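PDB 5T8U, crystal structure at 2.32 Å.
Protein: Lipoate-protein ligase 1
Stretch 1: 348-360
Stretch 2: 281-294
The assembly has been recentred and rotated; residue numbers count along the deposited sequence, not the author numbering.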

ATOM      1  N   ASN A 348       1.048  17.523 -13.174  1.00 80.29           N
ATOM      2  CA  ASN A 348       1.820  18.501 -12.411  1.00 79.58           C
ATOM      3  C   ASN A 348       3.118  17.887 -11.899  1.00 75.27           C
ATOM      4  O   ASN A 348       4.205  18.445 -12.093  1.00 80.06           O
ATOM      5  CB  ASN A 348       0.985  19.041 -11.250  1.00 79.43           C
ATOM      6  CG  ASN A 348      -0.272  19.753 -11.713  1.00 82.01           C
ATOM      7  OD1 ASN A 348      -1.345  19.156 -11.787  1.00 81.54           O
ATOM      8  ND2 ASN A 348      -0.144  21.039 -12.025  1.00 85.54           N
ATOM      9  N   TYR A 349       3.018  16.730 -11.239  0.83 63.07           N
ATOM     10  CA  TYR A 349       4.215  16.047 -10.760  0.83 60.66           C
ATOM     11  C   TYR A 349       5.188  15.779 -11.900  0.83 59.41           C
ATOM     12  O   TYR A 349       6.398  15.975 -11.751  0.83 58.45           O
ATOM     13  CB  TYR A 349       3.833  14.737 -10.068  0.83 60.03           C
ATOM     14  CG  TYR A 349       3.145  14.902  -8.727  0.83 60.58           C
ATOM     15  CD1 TYR A 349       2.788  16.158  -8.248  0.83 62.15           C
ATOM     16  CD2 TYR A 349       2.862  13.797  -7.933  0.83 59.52           C
ATOM     17  CE1 TYR A 349       2.163  16.306  -7.023  0.83 62.40           C
ATOM     18  CE2 TYR A 349       2.237  13.936  -6.707  0.83 58.45           C
ATOM     19  CZ  TYR A 349       1.891  15.191  -6.258  0.83 60.53           C
ATOM     20  OH  TYR A 349       1.270  15.331  -5.038  0.83 61.20           O
ATOM     21  N   LEU A 350       4.679  15.334 -13.051  1.00 62.81           N
ATOM     22  CA  LEU A 350       5.557  15.068 -14.185  1.00 65.57           C
ATOM     23  C   LEU A 350       6.249  16.342 -14.654  1.00 66.30           C
ATOM     24  O   LEU A 350       7.455  16.338 -14.925  1.00 67.99           O
ATOM     25  CB  LEU A 350       4.765  14.433 -15.327  1.00 65.47           C
ATOM     26  CG  LEU A 350       5.604  13.859 -16.473  1.00 66.18           C
ATOM     27  CD1 LEU A 350       6.374  12.623 -16.025  1.00 65.05           C
ATOM     28  CD2 LEU A 350       4.732  13.534 -17.674  1.00 66.47           C
ATOM     29  N   ASP A 351       5.502  17.446 -14.755  0.91 62.90           N
ATOM     30  CA  ASP A 351       6.110  18.716 -15.140  0.91 63.27           C
ATOM     31  C   ASP A 351       7.236  19.092 -14.187  0.91 62.49           C
ATOM     32  O   ASP A 351       8.337  19.455 -14.618  0.91 65.69           O
ATOM     33  CB  ASP A 351       5.055  19.821 -15.181  0.91 66.15           C
ATOM     34  CG  ASP A 351       4.064  19.641 -16.311  0.91 68.57           C
ATOM     35  OD1 ASP A 351       3.213  20.535 -16.502  0.91 70.27           O
ATOM     36  OD2 ASP A 351       4.125  18.600 -16.997  0.91 68.33           O
ATOM     37  N   GLU A 352       6.977  19.013 -12.881  1.00 62.33           N
ATOM     38  CA  GLU A 352       8.005  19.363 -11.904  1.00 61.60           C
ATOM     39  C   GLU A 352       9.226  18.456 -12.038  1.00 61.94           C
ATOM     40  O   GLU A 352      10.369  18.930 -11.996  1.00 63.56           O
ATOM     41  CB  GLU A 352       7.424  19.284 -10.492  1.00 59.70           C
ATOM     42  CG  GLU A 352       8.308  19.890  -9.419  1.00 60.48           C
ATOM     43  CD  GLU A 352       7.640  19.910  -8.057  1.00 59.82           C
ATOM     44  OE1 GLU A 352       6.665  19.155  -7.861  1.00 58.68           O
ATOM     45  OE2 GLU A 352       8.088  20.685  -7.185  1.00 60.74           O
ATOM     46  N   VAL A 353       9.004  17.153 -12.216  1.00 61.49           N
ATOM     47  CA  VAL A 353      10.119  16.214 -12.289  1.00 63.09           C
ATOM     48  C   VAL A 353      10.964  16.477 -13.531  1.00 68.75           C
ATOM     49  O   VAL A 353      12.198  16.480 -13.463  1.00 68.33           O
ATOM     50  CB  VAL A 353       9.601  14.763 -12.245  1.00 59.37           C
ATOM     51  CG1 VAL A 353      10.728  13.767 -12.523  1.00 59.55           C
ATOM     52  CG2 VAL A 353       8.981  14.470 -10.885  1.00 59.38           C
ATOM     53  N   ARG A 354      10.324  16.696 -14.683  1.00 78.84           N
ATOM     54  CA  ARG A 354      11.091  16.994 -15.892  1.00 86.12           C
ATOM     55  C   ARG A 354      11.844  18.309 -15.738  1.00 83.68           C
ATOM     56  O   ARG A 354      13.020  18.410 -16.111  1.00 85.71           O
ATOM     57  CB  ARG A 354      10.170  17.030 -17.117  1.00 89.56           C
ATOM     58  CG  ARG A 354       9.905  18.419 -17.698  1.00 92.28           C
ATOM     59  CD  ARG A 354       9.012  18.354 -18.925  1.00 94.33           C
ATOM     60  NE  ARG A 354       8.670  19.689 -19.410  1.00 96.88           N
ATOM     61  CZ  ARG A 354       9.436  20.422 -20.214  1.00 98.83           C
ATOM     62  NH1 ARG A 354       9.032  21.627 -20.592  1.00100.30           N
ATOM     63  NH2 ARG A 354      10.604  19.961 -20.639  1.00 99.95           N
ATOM     64  N   SER A 355      11.182  19.327 -15.183  1.00 75.96           N
ATOM     65  CA  SER A 355      11.860  20.584 -14.898  1.00 73.66           C
ATOM     66  C   SER A 355      13.065  20.369 -13.996  1.00 73.48           C
ATOM     67  O   SER A 355      14.023  21.150 -14.042  1.00 74.25           O
ATOM     68  CB  SER A 355      10.883  21.570 -14.260  1.00 72.64           C
ATOM     69  OG  SER A 355      11.554  22.737 -13.821  1.00 75.22           O
ATOM     70  N   TRP A 356      13.041  19.320 -13.171  1.00 74.32           N
ATOM     71  CA  TRP A 356      14.210  18.992 -12.362  1.00 76.22           C
ATOM     72  C   TRP A 356      15.289  18.302 -13.190  1.00 76.47           C
ATOM     73  O   TRP A 356      16.473  18.638 -13.083  1.00 80.18           O
ATOM     74  CB  TRP A 356      13.805  18.105 -11.184  1.00 74.61           C
ATOM     75  CG  TRP A 356      14.984  17.520 -10.478  1.00 74.40           C
ATOM     76  CD1 TRP A 356      16.032  18.203  -9.937  1.00 76.23           C
ATOM     77  CD2 TRP A 356      15.241  16.132 -10.234  1.00 74.16           C
ATOM     78  NE1 TRP A 356      16.928  17.330  -9.373  1.00 76.83           N
ATOM     79  CE2 TRP A 356      16.466  16.051  -9.542  1.00 75.64           C
ATOM     80  CE3 TRP A 356      14.556  14.949 -10.533  1.00 73.66           C
ATOM     81  CZ2 TRP A 356      17.019  14.836  -9.143  1.00 76.81           C
ATOM     82  CZ3 TRP A 356      15.109  13.742 -10.136  1.00 73.36           C
ATOM     83  CH2 TRP A 356      16.327  13.697  -9.448  1.00 75.89           C
ATOM     84  N   ILE A 357      14.898  17.331 -14.020  1.00 70.94           N
ATOM     85  CA  ILE A 357      15.880  16.547 -14.765  1.00 70.65           C
ATOM     86  C   ILE A 357      16.629  17.427 -15.755  1.00 74.77           C
ATOM     87  O   ILE A 357      17.840  17.271 -15.951  1.00 76.33           O
ATOM     88  CB  ILE A 357      15.196  15.356 -15.462  1.00 70.56           C
ATOM     89  CG1 ILE A 357      14.847  14.285 -14.424  1.00 68.98           C
ATOM     90  CG2 ILE A 357      16.092  14.776 -16.568  1.00 72.19           C
ATOM     91  CD1 ILE A 357      14.161  13.059 -14.983  1.00 67.75           C
ATOM     92  N   LEU A 358      15.928  18.362 -16.397  1.00 78.47           N
ATOM     93  CA  LEU A 358      16.593  19.228 -17.366  1.00 82.34           C
ATOM     94  C   LEU A 358      17.640  20.134 -16.733  1.00 86.92           C
ATOM     95  O   LEU A 358      18.303  20.880 -17.462  1.00 90.61           O
ATOM     96  CB  LEU A 358      15.563  20.074 -18.114  1.00 80.25           C
ATOM     97  CG  LEU A 358      14.508  19.308 -18.919  1.00 78.66           C
ATOM     98  CD1 LEU A 358      13.690  20.277 -19.750  1.00 78.79           C
ATOM     99  CD2 LEU A 358      15.130  18.239 -19.814  1.00 78.92           C
ATOM    100  N   GLN A 359      17.806  20.098 -15.413  1.00 91.13           N
ATOM    101  CA  GLN A 359      18.867  20.834 -14.739  1.00 96.49           C
ATOM    102  C   GLN A 359      19.972  19.918 -14.227  1.00 98.30           C
ATOM    103  O   GLN A 359      20.885  20.389 -13.541  1.00102.72           O
ATOM    104  CB  GLN A 359      18.278  21.659 -13.595  1.00 96.34           C
ATOM    105  CG  GLN A 359      17.393  22.794 -14.082  1.00 97.60           C
ATOM    106  CD  GLN A 359      16.405  23.269 -13.036  1.00 98.42           C
ATOM    107  OE1 GLN A 359      16.321  22.713 -11.941  1.00 97.96           O
ATOM    108  NE2 GLN A 359      15.643  24.303 -13.375  1.00 98.92           N
ATOM    109  N   GLU A 360      19.912  18.627 -14.548  1.00 93.27           N
ATOM    110  CA  GLU A 360      20.969  17.674 -14.213  1.00 93.49           C
ATOM    111  C   GLU A 360      20.551  16.262 -14.609  1.00 90.88           C
ATOM    112  O   GLU A 360      21.227  15.602 -15.397  1.00 91.41           O
ATOM    113  CB  GLU A 360      21.304  17.713 -12.721  1.00 94.82           C
ATOM    114  CG  GLU A 360      20.099  17.617 -11.807  1.00 93.23           C
ATOM    115  CD  GLU A 360      20.462  17.856 -10.356  1.00 94.76           C
ATOM    116  OE1 GLU A 360      21.443  18.587 -10.105  1.00 97.28           O
ATOM    117  OE2 GLU A 360      19.774  17.309  -9.469  1.00 93.27           O
TER
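Stretch 2, residues 281-294: HIWKQFTFGKLELF

Stretch 2 is a β-hairpin laid across the helix 348-357. Strand 281-286 runs against the helix, its N-to-C direction at 138° to the helix axis with a closest approach of 10.5 Å; strand 289-294 returns at 47° and 11.8 Å. Paired backbone hydrogen bonds, such as Ile-282 N to Leu-293 O and Leu-293 N to Ile-282 O, both 2.9 Å, define the hairpin. No hydrogen bond crosses between the stretches, so the 694 Å² buried there rests on packing.

His-281 makes no contact with the helix. Ile-282 (chi1 p) points toward it and places CD1 over one face of the Trp-356 indole, 4.1 Å from the six-membered ring centroid and 29° off its normal. The CA-to-CB bond of Trp-283 points away, yet its backbone C lies 3.2 Å from Trp-356 CZ2. Lys-284, extended with all four chi angles t, covers the opposite indole face: its CB stands 3.5 Å from Trp-356 CE2. The clamped indole is also tied within its own stretch, Trp-356 NE1 donating to Glu-360 OE2 at 2.8 Å.

Gln-285 is out of reach, as strand alternation predicts. Phe-286 turns its edge toward the Trp-356 face, with planes at 78° and CZ 3.7 Å from Trp-356 CE3, while Val-353 CG2 lies over one face of the Phe-286 ring. A type I turn from Phe-286 to Gly-289 then carries Phe-288 (phi/psi -87/9) onto Tyr-349: CD2 is 3.4 Å from Tyr-349 CD1, and the ring planes meet obliquely at 33°. Phe-288 CE2 also approaches Glu-352 OE1 at 3.3 Å. Gly-289 has phi 126°, where a CB would jam against the preceding carbonyl O.

On the return strand, Leu-291 CD1 meets Val-353 CG2 at 3.7 Å, Glu-292 points away, and Leu-293 CD2 reaches Ile-357 CD1 at 3.8 Å. Phe-294 is out of reach.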

ATOM      1  N   HIS A 281      24.229   9.110 -10.863  1.00 95.95           N
ATOM      2  CA  HIS A 281      23.158   9.057  -9.873  1.00 94.86           C
ATOM      3  C   HIS A 281      22.776  10.473  -9.473  1.00 92.29           C
ATOM      4  O   HIS A 281      23.628  11.237  -9.010  1.00 97.29           O
ATOM      5  CB  HIS A 281      23.599   8.249  -8.648  1.00 95.62           C
ATOM      6  CG  HIS A 281      22.838   8.572  -7.401  1.00 93.38           C
ATOM      7  ND1 HIS A 281      21.460   8.587  -7.348  1.00 90.12           N
ATOM      8  CD2 HIS A 281      23.265   8.883  -6.154  1.00 94.21           C
ATOM      9  CE1 HIS A 281      21.073   8.898  -6.124  1.00 89.19           C
ATOM     10  NE2 HIS A 281      22.148   9.083  -5.380  1.00 91.32           N
ATOM     11  N   ILE A 282      21.499  10.820  -9.649  1.00 80.35           N
ATOM     12  CA  ILE A 282      20.970  12.115  -9.243  1.00 76.74           C
ATOM     13  C   ILE A 282      19.814  11.875  -8.278  1.00 75.03           C
ATOM     14  O   ILE A 282      19.276  10.769  -8.182  1.00 72.50           O
ATOM     15  CB  ILE A 282      20.520  12.971 -10.449  1.00 76.29           C
ATOM     16  CG1 ILE A 282      19.292  12.359 -11.136  1.00 74.63           C
ATOM     17  CG2 ILE A 282      21.674  13.114 -11.443  1.00 78.74           C
ATOM     18  CD1 ILE A 282      18.699  13.228 -12.231  1.00 74.74           C
ATOM     19  N   TRP A 283      19.436  12.924  -7.552  0.93 79.49           N
ATOM     20  CA  TRP A 283      18.415  12.770  -6.524  0.93 78.73           C
ATOM     21  C   TRP A 283      17.867  14.133  -6.125  0.93 78.37           C
ATOM     22  O   TRP A 283      18.526  15.163  -6.295  0.93 79.21           O
ATOM     23  CB  TRP A 283      18.975  12.042  -5.297  0.93 80.47           C
ATOM     24  CG  TRP A 283      19.967  12.856  -4.519  0.93 84.87           C
ATOM     25  CD1 TRP A 283      19.768  13.452  -3.308  0.93 86.01           C
ATOM     26  CD2 TRP A 283      21.313  13.168  -4.904  0.93 89.03           C
ATOM     27  NE1 TRP A 283      20.907  14.112  -2.913  0.93 89.21           N
ATOM     28  CE2 TRP A 283      21.869  13.954  -3.876  0.93 91.06           C
ATOM     29  CE3 TRP A 283      22.102  12.858  -6.015  0.93 91.06           C
ATOM     30  CZ2 TRP A 283      23.177  14.434  -3.926  0.93 94.27           C
ATOM     31  CZ3 TRP A 283      23.400  13.336  -6.065  0.93 93.58           C
ATOM     32  CH2 TRP A 283      23.924  14.114  -5.027  0.93 94.98           C
ATOM     33  N   LYS A 284      16.647  14.121  -5.587  1.00 75.93           N
ATOM     34  CA  LYS A 284      16.038  15.328  -5.041  1.00 74.06           C
ATOM     35  C   LYS A 284      14.885  14.929  -4.133  1.00 73.90           C
ATOM     36  O   LYS A 284      14.328  13.835  -4.251  1.00 71.02           O
ATOM     37  CB  LYS A 284      15.541  16.269  -6.145  1.00 72.81           C
ATOM     38  CG  LYS A 284      15.280  17.696  -5.671  1.00 73.38           C
ATOM     39  CD  LYS A 284      14.396  18.472  -6.628  1.00 73.19           C
ATOM     40  CE  LYS A 284      14.213  19.905  -6.159  1.00 75.69           C
ATOM     41  NZ  LYS A 284      13.307  20.679  -7.051  1.00 76.72           N
ATOM     42  N   GLN A 285      14.533  15.834  -3.222  1.00 75.55           N
ATOM     43  CA  GLN A 285      13.419  15.639  -2.300  1.00 73.42           C
ATOM     44  C   GLN A 285      12.252  16.511  -2.752  1.00 72.39           C
ATOM     45  O   GLN A 285      12.324  17.743  -2.678  1.00 73.80           O
ATOM     46  CB  GLN A 285      13.834  15.977  -0.869  1.00 73.89           C
ATOM     47  CG  GLN A 285      12.729  15.788   0.160  1.00 73.67           C
ATOM     48  CD  GLN A 285      12.203  14.367   0.194  1.00 71.59           C
ATOM     49  OE1 GLN A 285      12.971  13.405   0.168  1.00 71.58           O
ATOM     50  NE2 GLN A 285      10.883  14.227   0.241  1.00 69.53           N
ATOM     51  N   PHE A 286      11.181  15.873  -3.215  1.00 70.77           N
ATOM     52  CA  PHE A 286       9.968  16.566  -3.630  1.00 70.80           C
ATOM     53  C   PHE A 286       8.907  16.483  -2.539  1.00 70.24           C
ATOM     54  O   PHE A 286       8.977  15.654  -1.628  1.00 70.28           O
ATOM     55  CB  PHE A 286       9.416  15.971  -4.929  1.00 68.54           C
ATOM     56  CG  PHE A 286      10.327  16.133  -6.113  1.00 68.94           C
ATOM     57  CD1 PHE A 286      10.232  17.247  -6.931  1.00 69.47           C
ATOM     58  CD2 PHE A 286      11.269  15.164  -6.417  1.00 68.92           C
ATOM     59  CE1 PHE A 286      11.066  17.396  -8.025  1.00 70.73           C
ATOM     60  CE2 PHE A 286      12.104  15.307  -7.508  1.00 70.70           C
ATOM     61  CZ  PHE A 286      12.001  16.424  -8.314  1.00 71.37           C
ATOM     62  N   THR A 287       7.905  17.360  -2.649  1.00 68.95           N
ATOM     63  CA  THR A 287       6.784  17.322  -1.713  1.00 67.81           C
ATOM     64  C   THR A 287       6.116  15.954  -1.717  1.00 65.02           C
ATOM     65  O   THR A 287       5.680  15.465  -0.668  1.00 66.16           O
ATOM     66  CB  THR A 287       5.763  18.408  -2.060  1.00 69.10           C
ATOM     67  OG1 THR A 287       5.468  18.365  -3.462  1.00 70.14           O
ATOM     68  CG2 THR A 287       6.291  19.786  -1.689  1.00 70.65           C
ATOM     69  N   PHE A 288       6.032  15.319  -2.884  0.90 62.34           N
ATOM     70  CA  PHE A 288       5.424  14.002  -3.018  0.90 58.44           C
ATOM     71  C   PHE A 288       6.406  12.868  -2.757  0.90 57.72           C
ATOM     72  O   PHE A 288       6.069  11.706  -3.005  0.90 57.36           O
ATOM     73  CB  PHE A 288       4.805  13.835  -4.411  0.90 60.15           C
ATOM     74  CG  PHE A 288       5.674  14.331  -5.534  0.90 63.78           C
ATOM     75  CD1 PHE A 288       6.786  13.614  -5.946  0.90 63.64           C
ATOM     76  CD2 PHE A 288       5.370  15.515  -6.183  0.90 65.22           C
ATOM     77  CE1 PHE A 288       7.580  14.077  -6.980  0.90 65.21           C
ATOM     78  CE2 PHE A 288       6.156  15.980  -7.216  0.90 66.14           C
ATOM     79  CZ  PHE A 288       7.263  15.261  -7.616  0.90 66.03           C
ATOM     80  N   GLY A 289       7.603  13.170  -2.269  0.77 59.21           N
ATOM     81  CA  GLY A 289       8.566  12.155  -1.894  0.77 60.33           C
ATOM     82  C   GLY A 289       9.903  12.358  -2.577  0.77 61.01           C
ATOM     83  O   GLY A 289      10.072  13.203  -3.455  0.77 61.73           O
ATOM     84  N   LYS A 290      10.864  11.549  -2.146  1.00 60.25           N
ATOM     85  CA  LYS A 290      12.209  11.601  -2.692  1.00 61.17           C
ATOM     86  C   LYS A 290      12.282  10.841  -4.011  1.00 68.20           C
ATOM     87  O   LYS A 290      11.507   9.914  -4.265  1.00 65.73           O
ATOM     88  CB  LYS A 290      13.214  11.015  -1.699  1.00 58.33           C
ATOM     89  N   LEU A 291      13.226  11.252  -4.854  1.00 81.17           N
ATOM     90  CA  LEU A 291      13.454  10.628  -6.149  1.00 84.78           C
ATOM     91  C   LEU A 291      14.950  10.452  -6.353  1.00 86.55           C
ATOM     92  O   LEU A 291      15.727  11.381  -6.109  1.00 89.46           O
ATOM     93  CB  LEU A 291      12.857  11.467  -7.285  1.00 84.79           C
ATOM     94  CG  LEU A 291      11.470  11.043  -7.772  1.00 82.82           C
ATOM     95  CD1 LEU A 291      10.825  12.150  -8.592  1.00 83.45           C
ATOM     96  CD2 LEU A 291      11.559   9.763  -8.590  1.00 82.08           C
ATOM     97  N   GLU A 292      15.339   9.257  -6.795  1.00 82.19           N
ATOM     98  CA  GLU A 292      16.730   8.902  -7.051  1.00 83.61           C
ATOM     99  C   GLU A 292      16.802   8.175  -8.383  1.00 81.78           C
ATOM    100  O   GLU A 292      16.186   7.116  -8.547  1.00 81.11           O
ATOM    101  CB  GLU A 292      17.295   8.015  -5.939  1.00 86.21           C
ATOM    102  CG  GLU A 292      17.654   8.750  -4.665  1.00 88.98           C
ATOM    103  CD  GLU A 292      18.376   7.864  -3.671  1.00 91.81           C
ATOM    104  OE1 GLU A 292      18.355   6.627  -3.848  1.00 91.93           O
ATOM    105  OE2 GLU A 292      18.970   8.404  -2.714  1.00 93.73           O
ATOM    106  N   LEU A 293      17.557   8.736  -9.322  1.00 79.70           N
ATOM    107  CA  LEU A 293      17.752   8.148 -10.640  1.00 78.39           C
ATOM    108  C   LEU A 293      19.186   7.662 -10.775  1.00 80.55           C
ATOM    109  O   LEU A 293      20.129   8.421 -10.526  1.00 79.36           O
ATOM    110  CB  LEU A 293      17.445   9.158 -11.748  1.00 79.69           C
ATOM    111  CG  LEU A 293      16.039   9.102 -12.341  1.00 79.05           C
ATOM    112  CD1 LEU A 293      15.005   9.544 -11.317  1.00 76.30           C
ATOM    113  CD2 LEU A 293      15.957   9.951 -13.601  1.00 80.35           C
ATOM    114  N   PHE A 294      19.344   6.401 -11.162  0.95 87.82           N
ATOM    115  CA  PHE A 294      20.633   5.837 -11.534  0.95 93.39           C
ATOM    116  C   PHE A 294      20.609   5.518 -13.021  0.95 96.43           C
ATOM    117  O   PHE A 294      19.630   4.960 -13.522  0.95 95.73           O
ATOM    118  CB  PHE A 294      20.934   4.569 -10.731  0.95 93.08           C
ATOM    119  CG  PHE A 294      20.925   4.774  -9.241  0.95 92.15           C
ATOM    120  CD1 PHE A 294      22.111   4.830  -8.529  0.95 95.22           C
ATOM    121  CD2 PHE A 294      19.730   4.906  -8.555  0.95 89.03           C
ATOM    122  CE1 PHE A 294      22.105   5.016  -7.159  0.95 94.04           C
ATOM    123  CE2 PHE A 294      19.718   5.094  -7.185  0.95 88.16           C
ATOM    124  CZ  PHE A 294      20.907   5.149  -6.487  0.95 90.12           C
TER